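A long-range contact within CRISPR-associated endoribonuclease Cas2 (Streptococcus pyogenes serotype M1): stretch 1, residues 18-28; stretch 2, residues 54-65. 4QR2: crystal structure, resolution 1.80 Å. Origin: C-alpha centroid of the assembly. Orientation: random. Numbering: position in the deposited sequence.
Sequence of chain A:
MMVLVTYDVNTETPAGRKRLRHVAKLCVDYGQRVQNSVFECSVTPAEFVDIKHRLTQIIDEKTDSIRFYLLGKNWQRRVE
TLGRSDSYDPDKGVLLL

Stretch 1 18-28: KRLRHVAKLCV
Stretch 2 (54-65) RLTQIIDEKTDS

How do the two stretches lie against each other? Helix 18-27 runs nearly antiparallel to helix 54-58, at 169° between their N-to-C directions, and the axes approach to 10.1 Å. Arg19 CA lies 6.3 Å from Ile59 CA, and Val23 CA 6.7 Å from Leu55 CA. After the second helix the chain turns, with Asp64 N bonded to Asp60 O at 2.8 Å: Ile59 adopts phi/psi -75/159, and Asp64, at -110/164, leads into the strand conformation of Ser65.

What fills the space between the helices? Val23 (chi1 t, 171°) sets CG2 3.7 Å from Ile58 CG2 and 4.0 Å from Ile59 CG2; both its methyls, CG1 and CG2, lie 4.0 Å from Leu55 CD2. Leu26 (t, p) points toward the second stretch and sets CD2 3.7 Å from Leu55 CD2. Leu55 leaves its backbone sideways, but its m, t rotamer brings CD2 to both Val23 and Leu26. The CA-to-CB bond of Ile58 points toward the first stretch, and its m, t rotamer turns CG2 to Val23 while extending CD1 to 4.1 Å from Leu26 CD2.

How does Arg19 reach its acid? Its m, t, m rotamer, with chi4 at -79°, carries the guanidinium past Ile58, where Arg19 CD passes 3.4 Å from Ile58 O. A two-pronged salt bridge follows: Arg19 NE donates to Asp64 OD2 at 2.8 Å and Arg19 NH1 to Asp64 OD1 at 3.0 Å. The acid meets the guanidinium edge, while Asp60 CB covers one face, 3.7 Å from Arg19 NE.

What holds Asp64 ready? Its chi1 is m (-55°) and chi2 -2°. Asp60 N donates to Asp64 OD2 at 3.0 Å, and Thr63 OG1 (chi1 p) to Asp64 OD1 at 2.8 Å, so both oxygens are fixed from within their own loop.

What closes the other end? The Arg54 rotamer (m, t, m, chi4 150°) lays its guanidinium face over Leu26, with Arg54 NH1 3.2 Å from Leu26 CD1.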

# COMPACT_ATOMS: atom_id res chain seq x y z
N LYS A 18 4.21 15.40 -8.28
CA LYS A 18 5.17 15.19 -9.36
C LYS A 18 6.03 13.97 -9.14
O LYS A 18 6.24 13.16 -10.02
CB LYS A 18 6.07 16.46 -9.54
CG LYS A 18 7.05 16.31 -10.67
CD LYS A 18 7.63 17.67 -11.06
CE LYS A 18 8.47 17.61 -12.31
NZ LYS A 18 9.44 18.75 -12.39
N ARG A 19 6.52 13.83 -7.93
CA ARG A 19 7.24 12.62 -7.59
C ARG A 19 6.39 11.39 -7.78
O ARG A 19 6.87 10.42 -8.35
CB ARG A 19 7.76 12.68 -6.16
CG ARG A 19 8.84 13.76 -5.99
CD ARG A 19 9.67 13.64 -4.67
NE ARG A 19 8.95 13.73 -3.43
CZ ARG A 19 8.53 14.86 -2.86
NH1 ARG A 19 7.89 14.80 -1.71
NH2 ARG A 19 8.69 16.05 -3.45
N LEU A 20 5.13 11.43 -7.38
CA LEU A 20 4.25 10.27 -7.57
C LEU A 20 4.07 9.99 -9.04
O LEU A 20 4.07 8.82 -9.47
CB LEU A 20 2.88 10.46 -6.88
CG LEU A 20 1.82 9.39 -7.14
CD1 LEU A 20 2.32 8.05 -6.63
CD2 LEU A 20 0.48 9.74 -6.49
N ARG A 21 3.96 11.01 -9.89
CA ARG A 21 3.85 10.74 -11.35
C ARG A 21 5.08 10.03 -11.86
O ARG A 21 5.00 9.12 -12.67
CB ARG A 21 3.70 12.06 -12.12
CG ARG A 21 2.33 12.75 -11.97
CD ARG A 21 2.09 13.82 -13.11
NE ARG A 21 3.01 14.95 -13.01
CZ ARG A 21 2.92 16.00 -12.15
NH1 ARG A 21 3.86 16.90 -12.18
NH2 ARG A 21 1.97 16.13 -11.29
N HIS A 22 6.26 10.41 -11.35
CA HIS A 22 7.51 9.79 -11.82
C HIS A 22 7.68 8.39 -11.28
O HIS A 22 8.17 7.51 -12.04
CB HIS A 22 8.70 10.64 -11.37
CG HIS A 22 8.82 11.95 -12.06
ND1 HIS A 22 9.65 12.95 -11.60
CD2 HIS A 22 8.11 12.50 -13.08
CE1 HIS A 22 9.52 14.02 -12.36
NE2 HIS A 22 8.59 13.78 -13.28
N VAL A 23 7.33 8.20 -9.99
CA VAL A 23 7.24 6.83 -9.41
C VAL A 23 6.34 5.91 -10.22
O VAL A 23 6.71 4.78 -10.62
CB VAL A 23 6.89 6.85 -7.92
CG1 VAL A 23 6.59 5.47 -7.40
CG2 VAL A 23 8.10 7.42 -7.13
N ALA A 24 5.18 6.41 -10.55
CA ALA A 24 4.20 5.58 -11.28
C ALA A 24 4.70 5.27 -12.64
O ALA A 24 4.54 4.13 -13.08
CB ALA A 24 2.84 6.32 -11.40
N LYS A 25 5.30 6.26 -13.33
CA LYS A 25 5.79 6.06 -14.68
C LYS A 25 6.83 4.93 -14.71
O LYS A 25 6.85 4.05 -15.64
CB LYS A 25 6.36 7.34 -15.23
CG LYS A 25 6.70 7.29 -16.70
CD LYS A 25 7.23 8.64 -17.14
CE LYS A 25 7.52 8.67 -18.64
NZ LYS A 25 8.63 7.82 -19.12
N LEU A 26 7.65 4.90 -13.70
CA LEU A 26 8.66 3.86 -13.57
C LEU A 26 8.04 2.51 -13.28
O LEU A 26 8.40 1.54 -13.98
CB LEU A 26 9.68 4.24 -12.50
CG LEU A 26 10.68 3.15 -12.04
CD1 LEU A 26 11.48 2.72 -13.18
CD2 LEU A 26 11.65 3.73 -11.03
N CYS A 27 7.13 2.46 -12.28
CA CYS A 27 6.62 1.23 -11.74
C CYS A 27 5.71 0.55 -12.77
O CYS A 27 5.75 -0.67 -12.86
CB CYS A 27 5.92 1.36 -10.47
SG CYS A 27 7.02 1.69 -9.08
N VAL A 28 5.04 1.34 -13.62
CA VAL A 28 4.09 0.72 -14.56
C VAL A 28 4.81 0.13 -15.74
O VAL A 28 4.20 -0.50 -16.62
CB VAL A 28 2.96 1.69 -14.99
CG1 VAL A 28 2.14 2.15 -13.78
CG2 VAL A 28 3.44 2.85 -15.83
N ARG A 54 16.72 3.53 -9.26
CA ARG A 54 15.93 4.57 -9.92
C ARG A 54 14.96 5.28 -9.04
O ARG A 54 14.87 6.54 -9.07
CB ARG A 54 15.29 4.04 -11.21
CG ARG A 54 16.37 3.74 -12.21
CD ARG A 54 15.86 3.67 -13.59
NE ARG A 54 15.52 2.35 -13.80
CZ ARG A 54 14.56 1.90 -14.60
NH1 ARG A 54 13.79 2.73 -15.34
NH2 ARG A 54 14.37 0.57 -14.62
N LEU A 55 14.29 4.51 -8.20
CA LEU A 55 13.36 5.09 -7.22
C LEU A 55 14.09 5.92 -6.25
O LEU A 55 13.61 7.02 -5.87
CB LEU A 55 12.58 3.99 -6.53
CG LEU A 55 11.55 3.24 -7.34
CD1 LEU A 55 11.14 1.99 -6.56
CD2 LEU A 55 10.33 4.16 -7.60
N THR A 56 15.29 5.52 -5.87
CA THR A 56 16.08 6.34 -4.94
C THR A 56 16.42 7.73 -5.48
O THR A 56 16.45 8.70 -4.72
CB THR A 56 17.39 5.62 -4.57
OG1 THR A 56 17.05 4.45 -3.83
CG2 THR A 56 18.22 6.50 -3.71
N GLN A 57 16.61 7.81 -6.78
CA GLN A 57 16.85 9.10 -7.43
C GLN A 57 15.56 9.94 -7.57
O GLN A 57 15.62 11.13 -7.78
CB GLN A 57 17.46 8.86 -8.78
CG GLN A 57 18.84 8.15 -8.71
CD GLN A 57 19.80 8.91 -7.83
OE1 GLN A 57 20.12 8.52 -6.69
NE2 GLN A 57 20.24 10.06 -8.34
N ILE A 58 14.40 9.34 -7.51
CA ILE A 58 13.12 10.10 -7.64
C ILE A 58 12.53 10.60 -6.30
O ILE A 58 12.02 11.73 -6.23
CB ILE A 58 12.03 9.24 -8.32
CG1 ILE A 58 12.46 8.97 -9.77
CG2 ILE A 58 10.63 9.90 -8.13
CD1 ILE A 58 11.86 7.78 -10.44
N ILE A 59 12.50 9.73 -5.29
CA ILE A 59 11.80 10.09 -4.05
C ILE A 59 12.61 11.06 -3.24
O ILE A 59 13.81 11.26 -3.50
CB ILE A 59 11.44 8.88 -3.19
CG1 ILE A 59 12.67 8.24 -2.55
CG2 ILE A 59 10.69 7.84 -4.08
CD1 ILE A 59 12.24 7.22 -1.53
N ASP A 60 11.91 11.75 -2.37
CA ASP A 60 12.58 12.59 -1.36
C ASP A 60 12.70 11.71 -0.12
O ASP A 60 11.69 11.38 0.53
CB ASP A 60 11.80 13.85 -1.06
CG ASP A 60 12.52 14.77 -0.07
OD1 ASP A 60 13.42 14.31 0.66
OD2 ASP A 60 12.22 15.98 -0.03
N GLU A 61 13.90 11.22 0.14
CA GLU A 61 14.08 10.26 1.26
C GLU A 61 13.83 10.83 2.67
O GLU A 61 13.54 10.07 3.60
CB GLU A 61 15.47 9.59 1.12
CG GLU A 61 15.47 8.55 -0.01
CD GLU A 61 16.68 8.62 -0.96
OE1 GLU A 61 16.48 8.96 -2.17
OE2 GLU A 61 17.82 8.32 -0.52
N LYS A 62 13.90 12.15 2.82
CA LYS A 62 13.55 12.81 4.07
C LYS A 62 12.07 12.74 4.39
O LYS A 62 11.73 12.57 5.55
CB LYS A 62 13.97 14.26 4.06
CG LYS A 62 15.47 14.42 4.04
CD LYS A 62 15.91 15.81 4.44
CE LYS A 62 17.20 15.72 5.25
NZ LYS A 62 18.43 15.59 4.43
N THR A 63 11.21 12.85 3.38
CA THR A 63 9.80 12.98 3.62
C THR A 63 8.97 11.82 3.15
O THR A 63 7.80 11.72 3.55
CB THR A 63 9.27 14.27 2.94
OG1 THR A 63 9.59 14.23 1.53
CG2 THR A 63 9.97 15.46 3.48
N ASP A 64 9.49 11.02 2.20
CA ASP A 64 8.72 9.96 1.56
C ASP A 64 9.25 8.62 2.04
O ASP A 64 10.39 8.50 2.47
CB ASP A 64 8.94 9.95 0.03
CG ASP A 64 8.64 11.31 -0.67
OD1 ASP A 64 8.21 12.31 -0.03
OD2 ASP A 64 8.93 11.35 -1.89
N SER A 65 8.49 7.55 1.83
CA SER A 65 9.05 6.20 1.91
C SER A 65 8.46 5.25 0.88
O SER A 65 7.36 5.48 0.41
CB SER A 65 8.86 5.58 3.29
OG SER A 65 7.51 5.36 3.53